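Local atomic coordinates of DNA polymerase III subunit beta (Helicobacter pylori 26695, PDB entry 4S3I), a protein that serves as the sliding clamp of DNA replication, tethering DNA polymerases and other proteins to DNA and conferring processivity on them. Residues Pro125-Ile129 with Ile188-Thr193; Val131-Val137 with Phe213-Phe217; Gly158-Asp164 with Glu195-Leu201. Residue numbers count along the deposited sequence, not the author numbering.

Overall arrangement
From the N terminus, the chain first lays down strand 127-131, whose start belongs to interaction 1 and whose last residue opens interaction 2. Helix 135-143 follows, then strand 158-164, the first partner of interaction 3. Strand 190-192 returns to Pro125-Ile129 and closes interaction 1; strand 196-202 then closes interaction 3, so these two cross. After helix 203-212, Phe213-Phe217 closes interaction 2, which encloses interaction 3 and crosses interaction 1. Interactions 1 and 3 pair the outermost strands, within this chain, of two different sheets with their neighbours; the sheets pack through Ile190 on Phe163 and Val127 on Ile197. Interaction 2 ties the start of helix 135-143 to the exit of helix 203-212.

Interaction 1. Residues Pro125-Ile129 with Ile188-Thr193; sequences PKVSI and ISIHST
Strand 127-129 runs antiparallel to strand 190-192, with axes 4.6 Å apart at closest approach and N-to-C directions 162° apart. Both backbones are extended (phi/psi of Val127 -143/142, Ser128 -150/145, Ser192 -153/146). The register sets Val127 opposite Ser192 as a non-hydrogen-bonded pair (CA-CA 4.1 Å) and Ser128 opposite His191 as a hydrogen-bonded pair (CA-CA 5.2 Å), with Ser128 N to His191 O at 2.7 Å and His191 N to Ser128 O at 3.0 Å. Before them, Lys126 leaves the extended conformation (-102/-23), and its O accepts from Thr193 N at 2.8 Å. On the other flank of strand 127-129, Lys126 and Val127 both face Ser221 in a classic beta bulge. Strand 190-192 is the outermost strand, within this chain, of a sheet that continues through 127-131 and 217-221 in the central domain and runs on into strands of the N-terminal domain.

Shape differs between the faces. On the buried one, Val127 (chi1 p) sets CG2 4.0 Å from both Ile190 CG2 and Ser192 CB, resting over the groove between the two side chains. Ile129 (p, t) seats CG2 in the notch formed by Ile190 CG1 (3.9 Å) and Ile188 CG2 (4.1 Å), 3.5 Å from Ser189 O; the walls are Ile190 (m, t) and Ile188 (m, m). Phe163 of the opposing sheet packs on Val127, Ile129 and Ile190. The other face carries Ser128 (p) and His191 (m), with Ser128 OG 3.7 Å from His191 CB. At the bulged end Thr193 (p) places OG1 3.6 Å from Lys126 CB and donates a weak hydrogen bond to Lys126 O (3.5 Å), while the lysine chain leads away.

Interaction 2. Residues Val131-Val137 with Phe213-Phe217; sequences VNAPFLV and FYENF
Val131, ending strand 127-131 in the central domain, forms an antiparallel hydrogen-bonded pair with Phe217, where the loop leaving helix 203-212 enters strand 217-221: Val131 N to Phe217 O is 2.9 Å and Phe217 N to Val131 O 3.2 Å. Asn216 N (phi/psi 56/64) adds a weak bond to Val131 O (2.8 Å), a G1 beta bulge. Val131 CB stands over the Phe217 ring (chi1 p), 4.0 Å from its centroid, a CH-pi contact. Asn132 ND2 donates to Asn216 OD1 at a very short 2.4 Å; water 1 links Asn132 O (3.2 Å) and Asn216 ND2 (3.0 Å). Water 2 donates to Ala133 O (2.8 Å) and Tyr214 O (2.7 Å) and accepts from Val137 N (3.1 Å). Pro134 CB lies over the Tyr214 ring (chi1 t), 4.0 Å from its centroid. Where helix 135-143 begins, Leu136 CD2 meets Phe217 CE2 (4.1 Å), and Val137 (chi1 m) reaches Tyr214 CD1 with CG2 (3.8 Å). The bulge bonds Val131, while waters serve carbonyls lacking direct hydrogen bonds across the contact.

Interaction 3. Residues Gly158-Asp164 with Glu195-Leu201; sequences GILMQFD and EDISCIL
Six backbone hydrogen bonds join the strands as reciprocal pairs. Ile159 N to Leu201 O is 2.8 Å and Leu201 N to Ile159 O 3.0 Å; Met161 N to Cys199 O is 2.8 Å and Cys199 N to Met161 O 2.9 Å; Phe163 N to Ile197 O is 2.9 Å, its return from Ile197 N to Phe163 O weak at 3.3 Å. Strands 158-164 and 196-201 are antiparallel at 159°, axes 4.5 Å apart. Non-hydrogen-bonded pairs Leu160-Ile200, Gln162-Ser198 and Asp164-Asp196 (CA-CA 4.6, 4.5 and 5.1 Å) share one face. There water 3 bridges Gln162 OE1 (3.2 Å) and Ser198 OG (2.6 Å), and Asp164 OD2 lies 4.1 Å from Asp196 OD1, though Asp164 OD1 is hydrogen-bonded to the backbone N of His167. Leu160 CD1 lies 3.8 Å from Ser198 CB. Gly158 CA is 3.0 Å from Leu201 O and 4.0 Å from Ile200 CG2; a CB would clash with both.

The other face is apolar: Ile159 CG2 meets Leu201 CB at 3.8 Å, Met161 SD (chi1 m, chi2 t) lies 4.1 Å from Leu201 CG, and Phe163 (chi1 m) sets CB 3.7 Å from Ile197 CG2 and CE2 4.1 Å from Cys199 SG, an oblique sulfur-aromatic contact. Strand 196-202 is outermost as counted within this chain, though Ile200 is also backbone-bonded to Ile240. Helix 135-143 covers Ile159 and Met161, a helix on an apolar sheet face, as in the repeated domains of sliding clamps.

Interaction 1. Residues Pro125-Ile129 with Ile188-Thr193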
loop_
_atom_site.group_PDB
_atom_site.type_symbol
_atom_site.label_atom_id
_atom_site.label_comp_id
_atom_site.label_asym_id
_atom_site.label_seq_id
_atom_site.Cartn_x
_atom_site.Cartn_y
_atom_site.Cartn_z
ATOM N N PRO A 125 -23.690 -19.726 -27.767
ATOM C CA PRO A 125 -23.215 -18.383 -28.121
ATOM C C PRO A 125 -23.965 -17.824 -29.325
ATOM O O PRO A 125 -24.307 -18.586 -30.232
ATOM C CB PRO A 125 -21.741 -18.615 -28.489
ATOM C CG PRO A 125 -21.407 -20.028 -27.997
ATOM C CD PRO A 125 -22.703 -20.773 -28.087
ATOM N N LYS A 126 -24.234 -16.522 -29.317
ATOM C CA LYS A 126 -24.815 -15.841 -30.470
ATOM C C LYS A 126 -23.701 -15.092 -31.170
ATOM O O LYS A 126 -23.795 -14.755 -32.346
ATOM C CB LYS A 126 -25.881 -14.838 -30.033
ATOM C CG LYS A 126 -27.102 -15.459 -29.393
ATOM C CD LYS A 126 -28.237 -14.452 -29.300
ATOM C CE LYS A 126 -29.510 -15.107 -28.788
ATOM N NZ LYS A 126 -30.726 -14.354 -29.202
ATOM N N VAL A 127 -22.650 -14.810 -30.421
ATOM C CA VAL A 127 -21.499 -14.132 -30.985
ATOM C C VAL A 127 -20.239 -14.686 -30.357
ATOM O O VAL A 127 -20.219 -15.027 -29.169
ATOM C CB VAL A 127 -21.582 -12.599 -30.795
ATOM C CG1 VAL A 127 -21.647 -12.250 -29.317
ATOM C CG2 VAL A 127 -20.389 -11.899 -31.450
ATOM N N SER A 128 -19.193 -14.817 -31.160
ATOM C CA SER A 128 -17.935 -15.301 -30.628
ATOM C C SER A 128 -16.785 -14.699 -31.406
ATOM O O SER A 128 -16.887 -14.475 -32.617
ATOM C CB SER A 128 -17.861 -16.821 -30.701
ATOM O OG SER A 128 -17.497 -17.239 -31.997
ATOM N N ILE A 129 -15.698 -14.427 -30.694
ATOM C CA ILE A 129 -14.442 -14.047 -31.310
ATOM C C ILE A 129 -13.276 -14.788 -30.658
ATOM O O ILE A 129 -13.355 -15.223 -29.500
ATOM C CB ILE A 129 -14.199 -12.534 -31.220
ATOM C CG1 ILE A 129 -14.314 -12.054 -29.773
ATOM C CG2 ILE A 129 -15.174 -11.773 -32.105
ATOM C CD1 ILE A 129 -13.734 -10.651 -29.574
ATOM N N ILE A 188 -11.458 -7.830 -37.255
ATOM C CA ILE A 188 -11.706 -8.821 -36.228
ATOM C C ILE A 188 -12.633 -9.863 -36.831
ATOM O O ILE A 188 -13.711 -9.517 -37.321
ATOM C CB ILE A 188 -12.414 -8.178 -35.027
ATOM C CG1 ILE A 188 -11.631 -6.952 -34.570
ATOM C CG2 ILE A 188 -12.577 -9.186 -33.891
ATOM C CD1 ILE A 188 -10.206 -7.275 -34.161
ATOM N N SER A 189 -12.214 -11.127 -36.821
ATOM C CA SER A 189 -13.071 -12.201 -37.290
ATOM C C SER A 189 -14.216 -12.384 -36.297
ATOM O O SER A 189 -14.029 -12.962 -35.227
ATOM C CB SER A 189 -12.288 -13.506 -37.447
ATOM O OG SER A 189 -11.324 -13.405 -38.471
ATOM N N ILE A 190 -15.393 -11.880 -36.656
ATOM C CA ILE A 190 -16.564 -11.979 -35.791
ATOM C C ILE A 190 -17.522 -13.043 -36.292
ATOM O O ILE A 190 -17.969 -13.001 -37.445
ATOM C CB ILE A 190 -17.306 -10.629 -35.691
ATOM C CG1 ILE A 190 -16.406 -9.582 -35.043
ATOM C CG2 ILE A 190 -18.618 -10.778 -34.910
ATOM C CD1 ILE A 190 -17.062 -8.205 -34.896
ATOM N N HIS A 191 -17.830 -14.008 -35.430
ATOM C CA HIS A 191 -18.871 -14.980 -35.738
ATOM C C HIS A 191 -20.104 -14.637 -34.919
ATOM O O HIS A 191 -20.044 -14.564 -33.692
ATOM C CB HIS A 191 -18.397 -16.405 -35.450
ATOM C CG HIS A 191 -17.139 -16.766 -36.167
ATOM N ND1 HIS A 191 -17.132 -17.370 -37.408
ATOM C CD2 HIS A 191 -15.838 -16.577 -35.833
ATOM C CE1 HIS A 191 -15.884 -17.549 -37.800
ATOM N NE2 HIS A 191 -15.080 -17.077 -36.865
ATOM N N SER A 192 -21.218 -14.404 -35.604
ATOM C CA SER A 192 -22.416 -13.905 -34.950
ATOM C C SER A 192 -23.645 -14.348 -35.716
ATOM O O SER A 192 -23.611 -14.463 -36.940
ATOM C CB SER A 192 -22.370 -12.376 -34.845
ATOM O OG SER A 192 -23.528 -11.876 -34.208
ATOM N N THR A 193 -24.730 -14.608 -34.996
ATOM C CA THR A 193 -25.988 -14.977 -35.637
ATOM C C THR A 193 -26.729 -13.729 -36.123
ATOM O O THR A 193 -27.542 -13.792 -37.044
ATOM C CB THR A 193 -26.866 -15.811 -34.688
ATOM O OG1 THR A 193 -27.047 -15.093 -33.461
ATOM C CG2 THR A 193 -26.187 -17.144 -34.379
#

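Interaction 2. Residues Val131-Val137 with Phe213-Phe217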
loop_
_atom_site.group_PDB
_atom_site.type_symbol
_atom_site.label_atom_id
_atom_site.label_comp_id
_atom_site.label_asym_id
_atom_site.label_seq_id
_atom_site.Cartn_x
_atom_site.Cartn_y
_atom_site.Cartn_z
ATOM N N VAL A 131 -9.385 -14.087 -29.737
ATOM C CA VAL A 131 -8.540 -12.921 -29.546
ATOM C C VAL A 131 -7.102 -13.385 -29.433
ATOM O O VAL A 131 -6.715 -13.945 -28.415
ATOM C CB VAL A 131 -8.960 -12.158 -28.277
ATOM C CG1 VAL A 131 -8.038 -10.960 -28.035
ATOM C CG2 VAL A 131 -10.396 -11.698 -28.395
ATOM N N ASN A 132 -6.305 -13.175 -30.477
ATOM C CA ASN A 132 -4.936 -13.676 -30.436
ATOM C C ASN A 132 -3.870 -12.586 -30.287
ATOM O O ASN A 132 -2.689 -12.820 -30.540
ATOM C CB ASN A 132 -4.648 -14.583 -31.639
ATOM C CG ASN A 132 -5.367 -15.927 -31.544
ATOM O OD1 ASN A 132 -6.058 -16.338 -32.476
ATOM N ND2 ASN A 132 -5.212 -16.609 -30.410
ATOM N N ALA A 133 -4.302 -11.407 -29.857
ATOM C CA ALA A 133 -3.410 -10.271 -29.642
ATOM C C ALA A 133 -3.913 -9.473 -28.446
ATOM O O ALA A 133 -5.065 -9.638 -28.044
ATOM C CB ALA A 133 -3.341 -9.403 -30.890
ATOM N N PRO A 134 -3.063 -8.598 -27.874
ATOM C CA PRO A 134 -3.495 -7.931 -26.640
ATOM C C PRO A 134 -4.513 -6.814 -26.847
ATOM O O PRO A 134 -4.870 -6.153 -25.874
ATOM C CB PRO A 134 -2.193 -7.324 -26.086
ATOM C CG PRO A 134 -1.079 -8.057 -26.791
ATOM C CD PRO A 134 -1.626 -8.399 -28.142
ATOM N N PHE A 135 -4.984 -6.598 -28.069
ATOM C CA PHE A 135 -5.798 -5.400 -28.342
ATOM C C PHE A 135 -7.064 -5.224 -27.474
ATOM O O PHE A 135 -7.396 -4.106 -27.077
ATOM C CB PHE A 135 -6.149 -5.288 -29.837
ATOM C CG PHE A 135 -6.867 -6.485 -30.385
ATOM C CD1 PHE A 135 -6.179 -7.441 -31.111
ATOM C CD2 PHE A 135 -8.233 -6.651 -30.185
ATOM C CE1 PHE A 135 -6.829 -8.547 -31.624
ATOM C CE2 PHE A 135 -8.892 -7.759 -30.690
ATOM C CZ PHE A 135 -8.185 -8.710 -31.413
ATOM N N LEU A 136 -7.773 -6.311 -27.182
ATOM C CA LEU A 136 -9.011 -6.181 -26.416
ATOM C C LEU A 136 -8.744 -5.784 -24.964
ATOM O O LEU A 136 -9.374 -4.855 -24.453
ATOM C CB LEU A 136 -9.859 -7.455 -26.504
ATOM C CG LEU A 136 -11.236 -7.393 -25.828
ATOM C CD1 LEU A 136 -12.084 -6.269 -26.417
ATOM C CD2 LEU A 136 -11.964 -8.736 -25.975
ATOM N N VAL A 137 -7.805 -6.449 -24.294
ATOM C CA VAL A 137 -7.549 -6.071 -22.902
ATOM C C VAL A 137 -6.843 -4.713 -22.824
ATOM O O VAL A 137 -6.910 -4.019 -21.806
ATOM C CB VAL A 137 -6.779 -7.144 -22.099
ATOM C CG1 VAL A 137 -7.418 -8.526 -22.292
ATOM C CG2 VAL A 137 -5.290 -7.165 -22.483
ATOM N N PHE A 213 -6.699 -12.365 -18.041
ATOM C CA PHE A 213 -6.494 -12.599 -19.468
ATOM C C PHE A 213 -5.629 -11.526 -20.103
ATOM O O PHE A 213 -5.588 -10.404 -19.632
ATOM C CB PHE A 213 -7.841 -12.673 -20.190
ATOM C CG PHE A 213 -8.759 -13.746 -19.658
ATOM C CD1 PHE A 213 -8.542 -15.083 -19.975
ATOM C CD2 PHE A 213 -9.840 -13.414 -18.852
ATOM C CE1 PHE A 213 -9.393 -16.088 -19.481
ATOM C CE2 PHE A 213 -10.700 -14.399 -18.355
ATOM C CZ PHE A 213 -10.474 -15.739 -18.667
ATOM N N TYR A 214 -4.956 -11.885 -21.185
ATOM C CA TYR A 214 -4.128 -10.938 -21.915
ATOM C C TYR A 214 -4.295 -11.178 -23.421
ATOM O O TYR A 214 -4.848 -10.345 -24.140
ATOM C CB TYR A 214 -2.672 -11.081 -21.478
ATOM C CG TYR A 214 -1.745 -10.095 -22.145
ATOM C CD1 TYR A 214 -1.856 -8.735 -21.892
ATOM C CD2 TYR A 214 -0.751 -10.527 -23.015
ATOM C CE1 TYR A 214 -1.006 -7.821 -22.501
ATOM C CE2 TYR A 214 0.106 -9.625 -23.627
ATOM C CZ TYR A 214 -0.029 -8.274 -23.364
ATOM O OH TYR A 214 0.815 -7.365 -23.966
ATOM N N GLU A 215 -3.849 -12.335 -23.894
ATOM C CA GLU A 215 -4.098 -12.708 -25.277
ATOM C C GLU A 215 -4.351 -14.207 -25.399
ATOM O O GLU A 215 -4.200 -14.951 -24.424
ATOM C CB GLU A 215 -2.930 -12.278 -26.173
ATOM C CG GLU A 215 -1.593 -12.881 -25.770
ATOM C CD GLU A 215 -0.457 -12.375 -26.642
ATOM O OE1 GLU A 215 -0.726 -11.524 -27.523
ATOM O OE2 GLU A 215 0.693 -12.828 -26.447
ATOM N N ASN A 216 -4.724 -14.637 -26.601
ATOM C CA ASN A 216 -5.041 -16.035 -26.878
ATOM C C ASN A 216 -6.127 -16.568 -25.944
ATOM O O ASN A 216 -5.887 -17.453 -25.114
ATOM C CB ASN A 216 -3.777 -16.909 -26.873
ATOM C CG ASN A 216 -2.830 -16.573 -28.023
ATOM O OD1 ASN A 216 -3.267 -16.188 -29.109
ATOM N ND2 ASN A 216 -1.527 -16.712 -27.783
ATOM N N PHE A 217 -7.315 -15.983 -26.074
ATOM C CA PHE A 217 -8.507 -16.466 -25.386
ATOM C C PHE A 217 -9.693 -16.307 -26.320
ATOM O O PHE A 217 -9.613 -15.594 -27.321
ATOM C CB PHE A 217 -8.757 -15.723 -24.069
ATOM C CG PHE A 217 -8.889 -14.221 -24.216
ATOM C CD1 PHE A 217 -7.778 -13.400 -24.072
ATOM C CD2 PHE A 217 -10.127 -13.630 -24.483
ATOM C CE1 PHE A 217 -7.892 -12.017 -24.203
ATOM C CE2 PHE A 217 -10.248 -12.244 -24.612
ATOM C CZ PHE A 217 -9.127 -11.436 -24.468
HETATM O O HOH W 1 -0.423 -15.010 -29.947
HETATM O O HOH W 2 -6.500 -8.899 -25.729
#

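Interaction 3. Residues Gly158-Asp164 with Glu195-Leu201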
loop_
_atom_site.group_PDB
_atom_site.type_symbol
_atom_site.label_atom_id
_atom_site.label_comp_id
_atom_site.label_asym_id
_atom_site.label_seq_id
_atom_site.Cartn_x
_atom_site.Cartn_y
_atom_site.Cartn_z
ATOM N N GLY A 158 -21.030 -0.047 -17.036
ATOM C CA GLY A 158 -20.262 -1.090 -17.684
ATOM C C GLY A 158 -19.548 -0.608 -18.930
ATOM O O GLY A 158 -19.687 0.550 -19.322
ATOM N N ILE A 159 -18.788 -1.505 -19.555
ATOM C CA ILE A 159 -18.117 -1.187 -20.804
ATOM C C ILE A 159 -18.887 -1.794 -21.971
ATOM O O ILE A 159 -19.340 -2.954 -21.914
ATOM C CB ILE A 159 -16.652 -1.653 -20.791
ATOM C CG1 ILE A 159 -15.903 -1.147 -22.031
ATOM C CG2 ILE A 159 -16.562 -3.172 -20.664
ATOM C CD1 ILE A 159 -14.408 -1.106 -21.824
ATOM N N LEU A 160 -19.075 -0.999 -23.019
ATOM C CA LEU A 160 -19.803 -1.461 -24.194
ATOM C C LEU A 160 -18.893 -2.209 -25.167
ATOM O O LEU A 160 -17.818 -1.724 -25.505
ATOM C CB LEU A 160 -20.464 -0.294 -24.923
ATOM C CG LEU A 160 -21.012 -0.641 -26.314
ATOM C CD1 LEU A 160 -22.140 -1.679 -26.234
ATOM C CD2 LEU A 160 -21.481 0.602 -27.065
ATOM N N MET A 161 -19.335 -3.387 -25.612
ATOM C CA MET A 161 -18.698 -4.071 -26.736
ATOM C C MET A 161 -19.721 -4.181 -27.847
ATOM O O MET A 161 -20.707 -4.917 -27.728
ATOM C CB MET A 161 -18.198 -5.462 -26.336
ATOM C CG MET A 161 -17.080 -5.435 -25.299
ATOM S SD MET A 161 -16.681 -7.086 -24.708
ATOM C CE MET A 161 -15.764 -7.745 -26.116
ATOM N N GLN A 162 -19.496 -3.435 -28.922
ATOM C CA GLN A 162 -20.424 -3.427 -30.045
ATOM C C GLN A 162 -19.822 -4.178 -31.225
ATOM O O GLN A 162 -18.772 -3.784 -31.753
ATOM C CB GLN A 162 -20.746 -1.990 -30.450
ATOM C CG GLN A 162 -21.924 -1.836 -31.406
ATOM C CD GLN A 162 -22.352 -0.378 -31.550
ATOM O OE1 GLN A 162 -23.289 0.075 -30.888
ATOM N NE2 GLN A 162 -21.652 0.363 -32.404
ATOM N N PHE A 163 -20.476 -5.267 -31.624
ATOM C CA PHE A 163 -19.984 -6.111 -32.709
ATOM C C PHE A 163 -20.685 -5.778 -34.012
ATOM O O PHE A 163 -21.917 -5.815 -34.087
ATOM C CB PHE A 163 -20.231 -7.590 -32.394
ATOM C CG PHE A 163 -19.449 -8.104 -31.216
ATOM C CD1 PHE A 163 -18.185 -8.652 -31.392
ATOM C CD2 PHE A 163 -19.983 -8.056 -29.937
ATOM C CE1 PHE A 163 -17.457 -9.139 -30.310
ATOM C CE2 PHE A 163 -19.254 -8.531 -28.841
ATOM C CZ PHE A 163 -17.993 -9.079 -29.033
ATOM N N ASP A 164 -19.901 -5.455 -35.037
ATOM C CA ASP A 164 -20.423 -5.328 -36.400
ATOM C C ASP A 164 -19.874 -6.480 -37.238
ATOM O O ASP A 164 -18.732 -6.419 -37.712
ATOM C CB ASP A 164 -20.013 -3.982 -37.018
ATOM C CG ASP A 164 -20.629 -3.745 -38.397
ATOM O OD1 ASP A 164 -20.641 -4.664 -39.250
ATOM O OD2 ASP A 164 -21.102 -2.617 -38.629
ATOM N N GLU A 195 -26.433 -9.495 -37.361
ATOM C CA GLU A 195 -25.539 -8.532 -38.003
ATOM C C GLU A 195 -24.890 -7.606 -36.979
ATOM O O GLU A 195 -23.692 -7.305 -37.053
ATOM C CB GLU A 195 -26.292 -7.694 -39.038
ATOM C CG GLU A 195 -26.224 -8.217 -40.470
ATOM C CD GLU A 195 -26.490 -7.124 -41.494
ATOM O OE1 GLU A 195 -26.783 -5.982 -41.080
ATOM O OE2 GLU A 195 -26.400 -7.401 -42.709
ATOM N N ASP A 196 -25.693 -7.137 -36.032
ATOM C CA ASP A 196 -25.183 -6.289 -34.964
ATOM C C ASP A 196 -25.644 -6.798 -33.604
ATOM O O ASP A 196 -26.801 -7.215 -33.436
ATOM C CB ASP A 196 -25.584 -4.827 -35.179
ATOM C CG ASP A 196 -24.627 -4.093 -36.108
ATOM O OD1 ASP A 196 -23.724 -3.388 -35.600
ATOM O OD2 ASP A 196 -24.774 -4.227 -37.343
ATOM N N ILE A 197 -24.720 -6.795 -32.646
ATOM C CA ILE A 197 -25.027 -7.243 -31.292
ATOM C C ILE A 197 -24.161 -6.496 -30.292
ATOM O O ILE A 197 -22.960 -6.286 -30.522
ATOM C CB ILE A 197 -24.874 -8.786 -31.124
ATOM C CG1 ILE A 197 -25.188 -9.208 -29.683
ATOM C CG2 ILE A 197 -23.483 -9.239 -31.523
ATOM C CD1 ILE A 197 -25.178 -10.722 -29.452
ATOM N N SER A 198 -24.775 -6.069 -29.193
ATOM C CA SER A 198 -24.059 -5.282 -28.198
ATOM C C SER A 198 -24.052 -5.981 -26.853
ATOM O O SER A 198 -25.095 -6.428 -26.369
ATOM C CB SER A 198 -24.679 -3.892 -28.066
ATOM O OG SER A 198 -24.352 -3.097 -29.183
ATOM N N CYS A 199 -22.871 -6.079 -26.259
ATOM C CA CYS A 199 -22.723 -6.669 -24.934
ATOM C C CYS A 199 -22.205 -5.601 -23.984
ATOM O O CYS A 199 -21.201 -4.945 -24.276
ATOM C CB CYS A 199 -21.730 -7.834 -24.973
ATOM S SG CYS A 199 -22.172 -9.186 -26.099
ATOM N N ILE A 200 -22.877 -5.418 -22.849
ATOM C CA ILE A 200 -22.371 -4.491 -21.843
ATOM C C ILE A 200 -21.844 -5.265 -20.637
ATOM O O ILE A 200 -22.631 -5.877 -19.897
ATOM C CB ILE A 200 -23.445 -3.489 -21.359
ATOM C CG1 ILE A 200 -24.056 -2.720 -22.527
ATOM C CG2 ILE A 200 -22.833 -2.498 -20.384
ATOM C CD1 ILE A 200 -25.332 -1.938 -22.151
ATOM N N LEU A 201 -20.525 -5.233 -20.446
ATOM C CA LEU A 201 -19.874 -5.923 -19.336
ATOM C C LEU A 201 -19.773 -5.008 -18.118
ATOM O O LEU A 201 -19.255 -3.899 -18.233
ATOM C CB LEU A 201 -18.447 -6.325 -19.693
ATOM C CG LEU A 201 -18.029 -7.248 -20.827
ATOM C CD1 LEU A 201 -16.918 -8.141 -20.328
ATOM C CD2 LEU A 201 -19.159 -8.075 -21.335
HETATM O O HOH W 3 -25.411 -0.808 -28.667
#